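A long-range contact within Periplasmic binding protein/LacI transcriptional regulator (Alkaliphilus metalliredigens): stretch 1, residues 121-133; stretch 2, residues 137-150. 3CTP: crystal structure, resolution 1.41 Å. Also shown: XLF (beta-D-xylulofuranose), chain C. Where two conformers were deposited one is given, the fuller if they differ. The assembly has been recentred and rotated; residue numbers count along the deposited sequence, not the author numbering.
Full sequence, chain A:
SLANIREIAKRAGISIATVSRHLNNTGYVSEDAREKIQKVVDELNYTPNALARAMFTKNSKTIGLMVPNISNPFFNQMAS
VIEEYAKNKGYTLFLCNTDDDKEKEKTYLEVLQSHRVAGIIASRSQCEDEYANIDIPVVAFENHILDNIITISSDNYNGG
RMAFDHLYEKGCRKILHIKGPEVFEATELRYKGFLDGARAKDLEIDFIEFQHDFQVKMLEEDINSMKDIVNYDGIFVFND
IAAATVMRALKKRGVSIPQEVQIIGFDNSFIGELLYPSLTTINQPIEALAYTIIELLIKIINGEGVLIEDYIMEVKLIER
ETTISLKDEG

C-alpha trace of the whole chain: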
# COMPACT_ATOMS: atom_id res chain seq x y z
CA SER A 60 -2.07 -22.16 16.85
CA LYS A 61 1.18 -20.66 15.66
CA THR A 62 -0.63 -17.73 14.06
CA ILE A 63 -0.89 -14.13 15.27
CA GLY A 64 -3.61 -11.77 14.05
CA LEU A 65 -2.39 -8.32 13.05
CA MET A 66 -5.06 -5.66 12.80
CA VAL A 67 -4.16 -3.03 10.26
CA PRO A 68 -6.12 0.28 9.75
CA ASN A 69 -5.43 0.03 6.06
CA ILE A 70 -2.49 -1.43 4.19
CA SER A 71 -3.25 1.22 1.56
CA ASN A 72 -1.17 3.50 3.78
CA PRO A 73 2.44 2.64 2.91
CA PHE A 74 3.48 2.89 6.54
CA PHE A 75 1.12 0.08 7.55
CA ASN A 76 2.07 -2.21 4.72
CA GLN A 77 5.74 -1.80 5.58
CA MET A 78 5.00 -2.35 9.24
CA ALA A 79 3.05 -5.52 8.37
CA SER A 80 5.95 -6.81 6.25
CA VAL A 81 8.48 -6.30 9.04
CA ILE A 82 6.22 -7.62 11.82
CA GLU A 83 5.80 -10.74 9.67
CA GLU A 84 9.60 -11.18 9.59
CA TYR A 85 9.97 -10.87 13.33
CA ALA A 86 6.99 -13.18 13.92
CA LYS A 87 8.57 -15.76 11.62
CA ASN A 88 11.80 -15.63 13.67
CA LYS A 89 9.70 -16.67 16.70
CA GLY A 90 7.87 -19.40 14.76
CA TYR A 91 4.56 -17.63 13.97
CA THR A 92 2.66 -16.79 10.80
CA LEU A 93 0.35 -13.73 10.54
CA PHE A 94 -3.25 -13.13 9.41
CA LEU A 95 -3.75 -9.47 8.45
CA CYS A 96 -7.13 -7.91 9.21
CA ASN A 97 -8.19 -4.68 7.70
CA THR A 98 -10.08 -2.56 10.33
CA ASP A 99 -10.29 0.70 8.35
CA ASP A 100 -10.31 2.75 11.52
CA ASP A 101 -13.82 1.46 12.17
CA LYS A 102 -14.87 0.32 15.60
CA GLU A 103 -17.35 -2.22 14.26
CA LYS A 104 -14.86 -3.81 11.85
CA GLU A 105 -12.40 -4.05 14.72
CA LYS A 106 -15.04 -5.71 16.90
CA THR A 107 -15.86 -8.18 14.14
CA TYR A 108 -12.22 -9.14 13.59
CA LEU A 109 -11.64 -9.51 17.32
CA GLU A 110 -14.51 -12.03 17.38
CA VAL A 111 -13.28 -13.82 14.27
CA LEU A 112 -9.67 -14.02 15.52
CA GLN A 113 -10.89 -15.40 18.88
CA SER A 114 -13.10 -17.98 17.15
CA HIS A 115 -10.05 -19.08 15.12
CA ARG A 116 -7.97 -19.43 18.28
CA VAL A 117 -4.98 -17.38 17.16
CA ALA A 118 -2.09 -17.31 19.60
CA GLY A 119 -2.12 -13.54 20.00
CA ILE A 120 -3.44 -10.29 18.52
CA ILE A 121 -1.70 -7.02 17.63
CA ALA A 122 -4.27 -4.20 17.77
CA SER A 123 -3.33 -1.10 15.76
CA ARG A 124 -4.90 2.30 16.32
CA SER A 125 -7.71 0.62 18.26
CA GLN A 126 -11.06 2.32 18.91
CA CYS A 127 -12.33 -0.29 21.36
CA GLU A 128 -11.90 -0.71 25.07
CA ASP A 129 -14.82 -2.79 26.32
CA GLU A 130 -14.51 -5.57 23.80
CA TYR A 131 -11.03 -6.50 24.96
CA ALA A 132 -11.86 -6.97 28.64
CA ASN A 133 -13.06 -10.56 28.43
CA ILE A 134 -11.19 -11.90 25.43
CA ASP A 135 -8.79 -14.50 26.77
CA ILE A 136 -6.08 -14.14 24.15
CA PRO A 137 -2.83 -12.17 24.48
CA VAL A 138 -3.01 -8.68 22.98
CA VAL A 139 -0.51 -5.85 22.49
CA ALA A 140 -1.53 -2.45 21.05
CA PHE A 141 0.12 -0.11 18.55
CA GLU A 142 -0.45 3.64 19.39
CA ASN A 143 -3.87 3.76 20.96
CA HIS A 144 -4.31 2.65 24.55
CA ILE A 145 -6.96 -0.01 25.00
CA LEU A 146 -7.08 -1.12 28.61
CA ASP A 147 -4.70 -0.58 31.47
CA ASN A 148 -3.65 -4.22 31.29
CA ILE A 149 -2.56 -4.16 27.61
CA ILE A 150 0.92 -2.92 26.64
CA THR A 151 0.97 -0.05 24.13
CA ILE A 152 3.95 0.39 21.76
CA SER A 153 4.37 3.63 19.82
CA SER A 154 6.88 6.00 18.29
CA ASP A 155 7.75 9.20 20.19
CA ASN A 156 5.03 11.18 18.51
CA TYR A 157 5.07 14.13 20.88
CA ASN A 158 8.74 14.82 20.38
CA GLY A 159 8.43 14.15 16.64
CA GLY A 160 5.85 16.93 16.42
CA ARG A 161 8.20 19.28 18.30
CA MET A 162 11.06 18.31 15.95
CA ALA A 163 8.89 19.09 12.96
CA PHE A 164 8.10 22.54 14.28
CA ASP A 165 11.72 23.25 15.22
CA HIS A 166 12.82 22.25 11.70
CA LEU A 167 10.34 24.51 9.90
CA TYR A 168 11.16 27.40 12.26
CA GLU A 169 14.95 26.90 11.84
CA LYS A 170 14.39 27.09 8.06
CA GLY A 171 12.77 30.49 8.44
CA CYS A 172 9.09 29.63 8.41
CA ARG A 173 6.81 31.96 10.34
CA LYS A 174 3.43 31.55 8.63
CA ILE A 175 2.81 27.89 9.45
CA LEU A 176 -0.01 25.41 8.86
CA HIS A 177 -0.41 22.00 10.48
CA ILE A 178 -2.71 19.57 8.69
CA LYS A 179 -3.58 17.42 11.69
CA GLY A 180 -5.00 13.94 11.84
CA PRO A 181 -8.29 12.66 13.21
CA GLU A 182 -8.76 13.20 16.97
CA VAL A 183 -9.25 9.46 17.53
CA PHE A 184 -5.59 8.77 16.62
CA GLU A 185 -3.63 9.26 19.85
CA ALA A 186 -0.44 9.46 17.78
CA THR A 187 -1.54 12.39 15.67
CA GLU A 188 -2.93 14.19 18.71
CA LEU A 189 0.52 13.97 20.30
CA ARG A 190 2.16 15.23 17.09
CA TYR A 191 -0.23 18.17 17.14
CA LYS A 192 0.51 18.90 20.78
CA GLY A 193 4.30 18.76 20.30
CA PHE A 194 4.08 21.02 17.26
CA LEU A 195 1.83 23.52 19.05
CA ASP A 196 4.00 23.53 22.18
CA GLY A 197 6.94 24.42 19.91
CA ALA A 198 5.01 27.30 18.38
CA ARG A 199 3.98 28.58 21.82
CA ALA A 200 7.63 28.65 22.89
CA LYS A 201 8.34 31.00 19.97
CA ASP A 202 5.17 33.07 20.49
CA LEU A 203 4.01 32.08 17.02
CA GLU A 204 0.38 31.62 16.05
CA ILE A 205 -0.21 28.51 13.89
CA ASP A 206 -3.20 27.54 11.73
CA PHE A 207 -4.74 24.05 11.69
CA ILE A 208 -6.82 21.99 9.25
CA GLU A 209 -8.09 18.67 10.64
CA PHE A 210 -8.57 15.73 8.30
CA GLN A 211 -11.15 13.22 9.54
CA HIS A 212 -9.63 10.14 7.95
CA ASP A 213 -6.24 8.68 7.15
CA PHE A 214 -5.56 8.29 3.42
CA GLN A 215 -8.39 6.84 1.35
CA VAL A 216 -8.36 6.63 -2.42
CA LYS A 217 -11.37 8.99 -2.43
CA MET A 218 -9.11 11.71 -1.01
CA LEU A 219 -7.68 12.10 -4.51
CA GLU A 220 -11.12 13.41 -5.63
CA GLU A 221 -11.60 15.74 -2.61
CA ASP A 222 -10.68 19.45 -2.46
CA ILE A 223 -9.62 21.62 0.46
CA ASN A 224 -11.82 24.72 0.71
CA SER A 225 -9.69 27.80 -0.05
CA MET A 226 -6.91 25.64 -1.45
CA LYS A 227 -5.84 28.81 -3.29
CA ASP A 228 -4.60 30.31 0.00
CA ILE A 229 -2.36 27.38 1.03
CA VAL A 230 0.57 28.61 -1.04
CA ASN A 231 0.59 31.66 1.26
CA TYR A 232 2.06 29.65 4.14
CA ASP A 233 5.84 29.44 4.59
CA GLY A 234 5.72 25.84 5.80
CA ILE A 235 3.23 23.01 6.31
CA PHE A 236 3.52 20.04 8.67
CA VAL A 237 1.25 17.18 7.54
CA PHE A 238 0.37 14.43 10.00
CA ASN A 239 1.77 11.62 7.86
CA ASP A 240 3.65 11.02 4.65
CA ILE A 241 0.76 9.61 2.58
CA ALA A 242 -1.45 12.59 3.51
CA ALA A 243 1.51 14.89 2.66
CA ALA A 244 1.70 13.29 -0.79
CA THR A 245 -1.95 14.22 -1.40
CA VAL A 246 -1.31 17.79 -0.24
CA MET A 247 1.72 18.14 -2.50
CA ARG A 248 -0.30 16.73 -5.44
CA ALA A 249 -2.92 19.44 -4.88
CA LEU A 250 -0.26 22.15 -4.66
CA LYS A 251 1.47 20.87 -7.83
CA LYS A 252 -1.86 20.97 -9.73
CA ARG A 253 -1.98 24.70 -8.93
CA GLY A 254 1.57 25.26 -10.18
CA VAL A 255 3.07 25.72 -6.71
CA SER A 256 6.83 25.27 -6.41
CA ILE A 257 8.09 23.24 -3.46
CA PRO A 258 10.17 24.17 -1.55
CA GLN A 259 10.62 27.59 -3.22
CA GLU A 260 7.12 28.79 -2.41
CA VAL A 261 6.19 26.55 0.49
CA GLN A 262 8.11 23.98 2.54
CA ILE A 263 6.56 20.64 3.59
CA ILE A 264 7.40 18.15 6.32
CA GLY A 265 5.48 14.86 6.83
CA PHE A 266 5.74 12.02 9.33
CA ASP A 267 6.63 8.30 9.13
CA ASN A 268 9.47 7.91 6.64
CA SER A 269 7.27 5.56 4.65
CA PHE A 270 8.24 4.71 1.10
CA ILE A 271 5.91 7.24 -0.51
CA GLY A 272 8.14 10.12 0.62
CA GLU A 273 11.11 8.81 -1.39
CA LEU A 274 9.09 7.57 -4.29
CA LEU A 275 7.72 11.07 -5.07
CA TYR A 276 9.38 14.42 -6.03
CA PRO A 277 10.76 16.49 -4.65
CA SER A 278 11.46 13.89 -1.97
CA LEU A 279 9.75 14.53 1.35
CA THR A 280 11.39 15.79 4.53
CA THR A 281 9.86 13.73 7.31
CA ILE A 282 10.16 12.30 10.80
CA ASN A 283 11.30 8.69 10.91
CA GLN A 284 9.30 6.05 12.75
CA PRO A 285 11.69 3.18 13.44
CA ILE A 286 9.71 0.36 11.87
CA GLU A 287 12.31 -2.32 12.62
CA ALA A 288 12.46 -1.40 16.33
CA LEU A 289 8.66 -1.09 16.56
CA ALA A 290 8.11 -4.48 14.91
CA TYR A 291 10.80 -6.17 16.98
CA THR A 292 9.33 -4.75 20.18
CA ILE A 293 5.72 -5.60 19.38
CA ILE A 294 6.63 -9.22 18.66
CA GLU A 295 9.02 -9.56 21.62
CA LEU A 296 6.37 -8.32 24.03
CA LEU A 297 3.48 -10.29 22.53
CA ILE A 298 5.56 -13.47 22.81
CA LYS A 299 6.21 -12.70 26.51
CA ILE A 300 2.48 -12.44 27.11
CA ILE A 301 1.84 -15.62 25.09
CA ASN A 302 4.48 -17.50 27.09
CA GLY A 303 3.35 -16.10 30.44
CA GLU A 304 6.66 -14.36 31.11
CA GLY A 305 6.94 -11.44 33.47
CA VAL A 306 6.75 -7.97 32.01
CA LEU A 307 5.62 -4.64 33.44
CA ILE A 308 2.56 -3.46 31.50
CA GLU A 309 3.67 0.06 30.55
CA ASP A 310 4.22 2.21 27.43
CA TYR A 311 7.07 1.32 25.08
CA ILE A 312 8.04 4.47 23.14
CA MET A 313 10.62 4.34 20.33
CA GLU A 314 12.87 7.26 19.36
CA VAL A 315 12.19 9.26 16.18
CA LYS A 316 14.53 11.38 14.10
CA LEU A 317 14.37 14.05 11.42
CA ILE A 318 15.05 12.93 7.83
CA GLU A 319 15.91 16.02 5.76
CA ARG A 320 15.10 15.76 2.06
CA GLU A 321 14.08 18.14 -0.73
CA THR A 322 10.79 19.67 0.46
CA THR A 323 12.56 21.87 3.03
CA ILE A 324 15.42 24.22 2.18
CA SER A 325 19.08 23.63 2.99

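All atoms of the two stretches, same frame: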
# COMPACT_ATOMS: atom_id res chain seq x y z
N ILE A 121 -2.32 -8.35 17.61
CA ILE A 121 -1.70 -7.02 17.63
C ILE A 121 -2.77 -6.06 17.15
O ILE A 121 -3.20 -6.14 16.01
CB ILE A 121 -0.47 -6.95 16.67
CG1 ILE A 121 0.58 -7.97 17.11
CG2 ILE A 121 0.11 -5.51 16.64
CD1 ILE A 121 1.61 -8.32 15.97
N ALA A 122 -3.14 -5.10 18.01
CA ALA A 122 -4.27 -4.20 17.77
C ALA A 122 -3.81 -2.77 17.47
O ALA A 122 -3.40 -2.02 18.37
CB ALA A 122 -5.18 -4.21 19.02
N SER A 123 -3.88 -2.39 16.19
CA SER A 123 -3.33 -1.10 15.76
C SER A 123 -4.39 0.00 15.79
O SER A 123 -5.52 -0.17 15.29
CB SER A 123 -2.68 -1.18 14.36
OG SER A 123 -1.68 -2.17 14.34
N ARG A 124 -4.03 1.14 16.38
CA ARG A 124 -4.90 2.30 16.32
C ARG A 124 -6.33 1.92 16.74
O ARG A 124 -7.34 2.35 16.13
CB ARG A 124 -4.83 2.95 14.92
CG ARG A 124 -5.04 4.44 14.96
CD ARG A 124 -4.29 5.12 13.82
NE ARG A 124 -4.91 4.84 12.51
CZ ARG A 124 -4.36 5.22 11.36
NH1 ARG A 124 -4.98 4.98 10.20
NH2 ARG A 124 -3.20 5.88 11.37
N SER A 125 -6.42 1.15 17.81
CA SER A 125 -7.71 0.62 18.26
C SER A 125 -8.69 1.71 18.68
O SER A 125 -8.31 2.70 19.31
CB SER A 125 -7.49 -0.32 19.46
OG SER A 125 -8.75 -0.81 19.94
N GLN A 126 -9.97 1.48 18.38
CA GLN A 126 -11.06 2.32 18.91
C GLN A 126 -11.94 1.62 19.94
O GLN A 126 -12.93 2.19 20.43
CB GLN A 126 -11.90 2.88 17.78
CG GLN A 126 -11.08 3.80 16.88
CD GLN A 126 -11.92 4.47 15.83
OE1 GLN A 126 -13.13 4.70 16.03
NE2 GLN A 126 -11.31 4.78 14.70
N CYS A 127 -11.60 0.39 20.29
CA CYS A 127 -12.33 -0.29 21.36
C CYS A 127 -11.67 -0.15 22.72
O CYS A 127 -10.59 0.42 22.88
CB CYS A 127 -12.45 -1.77 21.06
SG CYS A 127 -13.13 -2.05 19.44
N GLU A 128 -12.36 -0.70 23.71
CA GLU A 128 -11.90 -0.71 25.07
C GLU A 128 -12.57 -1.94 25.66
O GLU A 128 -11.96 -3.00 25.77
CB GLU A 128 -12.37 0.56 25.77
CG GLU A 128 -12.07 0.64 27.25
CD GLU A 128 -12.15 2.06 27.78
OE1 GLU A 128 -12.10 3.00 26.96
OE2 GLU A 128 -12.27 2.23 29.02
N ASP A 129 -13.83 -1.75 26.03
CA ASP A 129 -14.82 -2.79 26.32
C ASP A 129 -14.56 -4.19 25.81
O ASP A 129 -14.46 -5.15 26.57
CB ASP A 129 -16.16 -2.39 25.69
CG ASP A 129 -16.67 -1.04 26.16
OD1 ASP A 129 -15.86 -0.20 26.61
OD2 ASP A 129 -17.90 -0.82 26.04
N GLU A 130 -14.53 -4.29 24.48
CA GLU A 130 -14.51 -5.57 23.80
C GLU A 130 -13.32 -6.43 24.19
O GLU A 130 -13.37 -7.65 24.08
CB GLU A 130 -14.51 -5.36 22.28
CG GLU A 130 -15.86 -4.95 21.72
CD GLU A 130 -16.41 -3.70 22.37
OE1 GLU A 130 -15.62 -2.84 22.82
OE2 GLU A 130 -17.66 -3.56 22.41
N TYR A 131 -12.25 -5.79 24.66
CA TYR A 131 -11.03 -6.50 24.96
C TYR A 131 -10.99 -7.09 26.37
O TYR A 131 -10.11 -7.92 26.68
CB TYR A 131 -9.84 -5.57 24.78
CG TYR A 131 -9.50 -5.36 23.33
CD1 TYR A 131 -8.59 -6.18 22.71
CD2 TYR A 131 -10.10 -4.35 22.58
CE1 TYR A 131 -8.26 -6.01 21.38
CE2 TYR A 131 -9.77 -4.17 21.26
CZ TYR A 131 -8.84 -5.02 20.66
OH TYR A 131 -8.49 -4.89 19.34
N ALA A 132 -11.93 -6.68 27.21
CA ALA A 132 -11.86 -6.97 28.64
C ALA A 132 -12.01 -8.45 28.96
O ALA A 132 -11.43 -8.95 29.93
CB ALA A 132 -12.92 -6.15 29.39
N ASN A 133 -12.79 -9.16 28.16
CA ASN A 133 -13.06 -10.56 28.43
C ASN A 133 -12.26 -11.50 27.54
O ASN A 133 -11.96 -12.63 27.93
CB ASN A 133 -14.56 -10.82 28.31
CG ASN A 133 -15.26 -9.78 27.47
OD1 ASN A 133 -16.37 -9.35 27.79
ND2 ASN A 133 -14.60 -9.33 26.39
N PRO A 137 -3.81 -13.25 24.30
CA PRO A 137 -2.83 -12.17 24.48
C PRO A 137 -2.98 -11.08 23.43
O PRO A 137 -3.17 -11.38 22.24
CB PRO A 137 -1.48 -12.89 24.27
CG PRO A 137 -1.78 -14.33 24.75
CD PRO A 137 -3.19 -14.60 24.29
N VAL A 138 -2.88 -9.83 23.87
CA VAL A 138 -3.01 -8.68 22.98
C VAL A 138 -1.92 -7.67 23.33
O VAL A 138 -1.64 -7.45 24.53
CB VAL A 138 -4.37 -7.93 23.19
CG1 VAL A 138 -4.41 -6.63 22.37
CG2 VAL A 138 -5.54 -8.82 22.83
N VAL A 139 -1.29 -7.08 22.32
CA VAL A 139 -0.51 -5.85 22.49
C VAL A 139 -1.07 -4.80 21.52
O VAL A 139 -1.69 -5.16 20.51
CB VAL A 139 0.99 -6.01 22.27
CG1 VAL A 139 1.55 -7.01 23.29
CG2 VAL A 139 1.31 -6.48 20.83
N ALA A 140 -0.89 -3.52 21.85
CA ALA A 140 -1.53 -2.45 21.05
C ALA A 140 -0.47 -1.58 20.42
O ALA A 140 0.55 -1.31 21.05
CB ALA A 140 -2.39 -1.57 21.95
N PHE A 141 -0.70 -1.17 19.18
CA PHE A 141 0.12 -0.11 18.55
C PHE A 141 -0.61 1.26 18.62
O PHE A 141 -1.76 1.37 18.15
CB PHE A 141 0.48 -0.50 17.09
CG PHE A 141 1.24 0.57 16.34
CD1 PHE A 141 2.52 0.95 16.73
CD2 PHE A 141 0.67 1.20 15.23
CE1 PHE A 141 3.22 1.94 16.01
CE2 PHE A 141 1.37 2.19 14.52
CZ PHE A 141 2.63 2.55 14.91
N GLU A 142 0.04 2.25 19.26
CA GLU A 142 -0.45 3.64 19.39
C GLU A 142 -1.56 3.91 20.38
O GLU A 142 -1.36 4.69 21.33
CB GLU A 142 -0.82 4.25 18.04
CG GLU A 142 0.44 4.44 17.21
CD GLU A 142 0.21 5.19 15.90
OE1 GLU A 142 1.23 5.58 15.27
OE2 GLU A 142 -0.97 5.38 15.51
N ASN A 143 -2.75 3.38 20.12
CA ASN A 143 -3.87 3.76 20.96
C ASN A 143 -3.96 2.82 22.15
O ASN A 143 -3.85 1.60 22.00
CB ASN A 143 -5.19 3.66 20.17
CG ASN A 143 -5.41 4.83 19.24
OD1 ASN A 143 -4.58 5.73 19.11
ND2 ASN A 143 -6.57 4.83 18.58
N HIS A 144 -4.17 3.41 23.31
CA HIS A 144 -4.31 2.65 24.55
C HIS A 144 -5.67 1.98 24.58
O HIS A 144 -6.68 2.60 24.28
CB HIS A 144 -4.17 3.60 25.74
CG HIS A 144 -2.77 4.11 25.92
ND1 HIS A 144 -2.27 5.17 25.21
CD2 HIS A 144 -1.76 3.66 26.70
CE1 HIS A 144 -1.00 5.36 25.54
NE2 HIS A 144 -0.66 4.45 26.44
N ILE A 145 -5.71 0.73 25.01
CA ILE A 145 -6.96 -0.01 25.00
C ILE A 145 -7.49 -0.19 26.41
O ILE A 145 -8.54 0.37 26.77
CB ILE A 145 -6.76 -1.35 24.28
CG1 ILE A 145 -6.30 -1.06 22.87
CG2 ILE A 145 -8.09 -2.12 24.20
CD1 ILE A 145 -6.13 -2.32 22.01
N LEU A 146 -6.75 -0.94 27.20
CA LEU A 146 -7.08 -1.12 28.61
C LEU A 146 -5.79 -1.05 29.38
O LEU A 146 -4.71 -1.25 28.81
CB LEU A 146 -7.71 -2.48 28.83
CG LEU A 146 -9.08 -2.75 28.20
CD1 LEU A 146 -9.40 -4.23 28.29
CD2 LEU A 146 -10.19 -1.92 28.86
N ASP A 147 -5.90 -0.80 30.69
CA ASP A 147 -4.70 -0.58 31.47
C ASP A 147 -3.85 -1.85 31.57
O ASP A 147 -2.67 -1.79 31.97
CB ASP A 147 -5.09 -0.11 32.88
CG ASP A 147 -5.73 1.26 32.86
OD1 ASP A 147 -5.56 1.97 31.85
OD2 ASP A 147 -6.40 1.64 33.84
N ASN A 148 -4.42 -3.00 31.20
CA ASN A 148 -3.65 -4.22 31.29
C ASN A 148 -3.13 -4.73 29.95
O ASN A 148 -2.71 -5.86 29.84
CB ASN A 148 -4.39 -5.32 32.06
CG ASN A 148 -5.59 -5.84 31.32
OD1 ASN A 148 -6.09 -5.19 30.40
ND2 ASN A 148 -6.08 -7.00 31.74
N ILE A 149 -3.11 -3.84 28.95
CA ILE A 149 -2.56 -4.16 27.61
C ILE A 149 -1.42 -3.19 27.30
O ILE A 149 -1.60 -1.97 27.40
CB ILE A 149 -3.66 -4.06 26.53
CG1 ILE A 149 -4.69 -5.17 26.76
CG2 ILE A 149 -3.06 -4.12 25.11
CD1 ILE A 149 -5.95 -5.00 25.90
N ILE A 150 -0.25 -3.74 26.96
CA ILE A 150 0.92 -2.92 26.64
C ILE A 150 0.69 -2.16 25.36
O ILE A 150 0.19 -2.72 24.39
CB ILE A 150 2.13 -3.83 26.40
CG1 ILE A 150 2.54 -4.51 27.72
CG2 ILE A 150 3.33 -3.00 25.83
CD1 ILE A 150 3.59 -5.63 27.52
O4 XLF C . -1.67 7.07 13.52
C4 XLF C . -0.55 7.66 12.86
C5 XLF C . -1.08 8.45 11.67
O5 XLF C . -0.71 7.71 10.50
C3 XLF C . 0.33 6.59 12.23
O3 XLF C . 1.57 6.44 12.94
C2 XLF C . 0.55 7.14 10.85
O2 XLF C . 1.54 8.19 10.86
C1 XLF C . 0.90 6.08 9.83
O1 XLF C . 0.96 6.67 8.53
O HOH W 1 -4.26 0.41 19.56

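Ile145 gives up more surface to the other stretch than any other residue here, and it does so from a loop. Its CA-to-CB bond points sideways, but with chi1 m and chi2 t the end of the side chain comes nearer and fills a pocket assembled from three parts of stretch 1. Its CD1 lies 3.7 Å from Ala122 CB, on the strand, and 3.5 Å from Ser125 CB, just past the strand's end. The same CD1 sits over one face of the Tyr131 ring, 4.2 Å from the centroid and only 15° off the normal, a CH-pi contact, while Ile145 CG2 closes to 3.4 Å from Tyr131 CD2. A single methyl at Ala122 leaves room for this: the strand supplies a shallow floor, the tyrosine a flat wall, and the branched isoleucine packs against both.

Tyr131 and Leu146 extend the apolar cluster. The tyrosine CA-to-CB bond points toward stretch 2, and the side chain touches several hydrophobic partners: Tyr131 CE1 is 4.0 Å from Val138 CG1, and Tyr131 CB is 3.8 Å from Leu146 CD1 and 4.1 Å from Ile149 CD1. Leu146, second in covered area, also works through the end of its side chain. Its CD2 meets the aliphatic part of an exposed acid, 3.6 Å from Glu128 CG, and its CD1 lies 4.2 Å from Ala132 CB. Leu146 and Ile149 are the first and last residues of a type I turn, closed by Ile149 N to Leu146 O at 3.0 Å, so the turn brings two apolar side chains to the same tyrosine.

Beneath this packing, two parallel strands set the register. Ala122 N donates to Val139 O (2.9 Å), and Ala122 O accepts from Phe141 N (2.9 Å), so one alanine bonds to residues flanking its bridge partner, Ala140, as parallel pairing requires. The ladder continues past the first strand's end with Arg124 N to Phe141 O at 2.9 Å. Side chains alternate: Ala122 and Ala140 share one face, while Ile121, Val139, Ser123 and Phe141 share the other, where Ile121 CG1 and Val139 CG2 pack at 4.1 Å.

Where the strands give out, polar groups take over. Asn143 points toward stretch 1, and its ND2 donates to Ser125 O at 2.8 Å with a nearly straight 169° angle, tying the two loops together. A water adds a second tie: it accepts from Ser125 N at 2.9 Å and lies within donating distance of Ala122 O (2.8 Å) and Asn143 O (2.7 Å).

Arg124 and Glu142 leave the sheet side by side, Arg124 CD 3.7 Å from Glu142 OE2, and converge on the bound xylulofuranose. Arg124 NH2 donates to XLF O4 at 2.9 Å, and more weakly to XLF O5 at 3.2 Å; XLF O3 donates to Glu142 OE1 at 2.5 Å and XLF O4 to Glu142 OE2 at 2.7 Å. The sugar's O4 thus joins the two stretches, accepting from one and donating to the other.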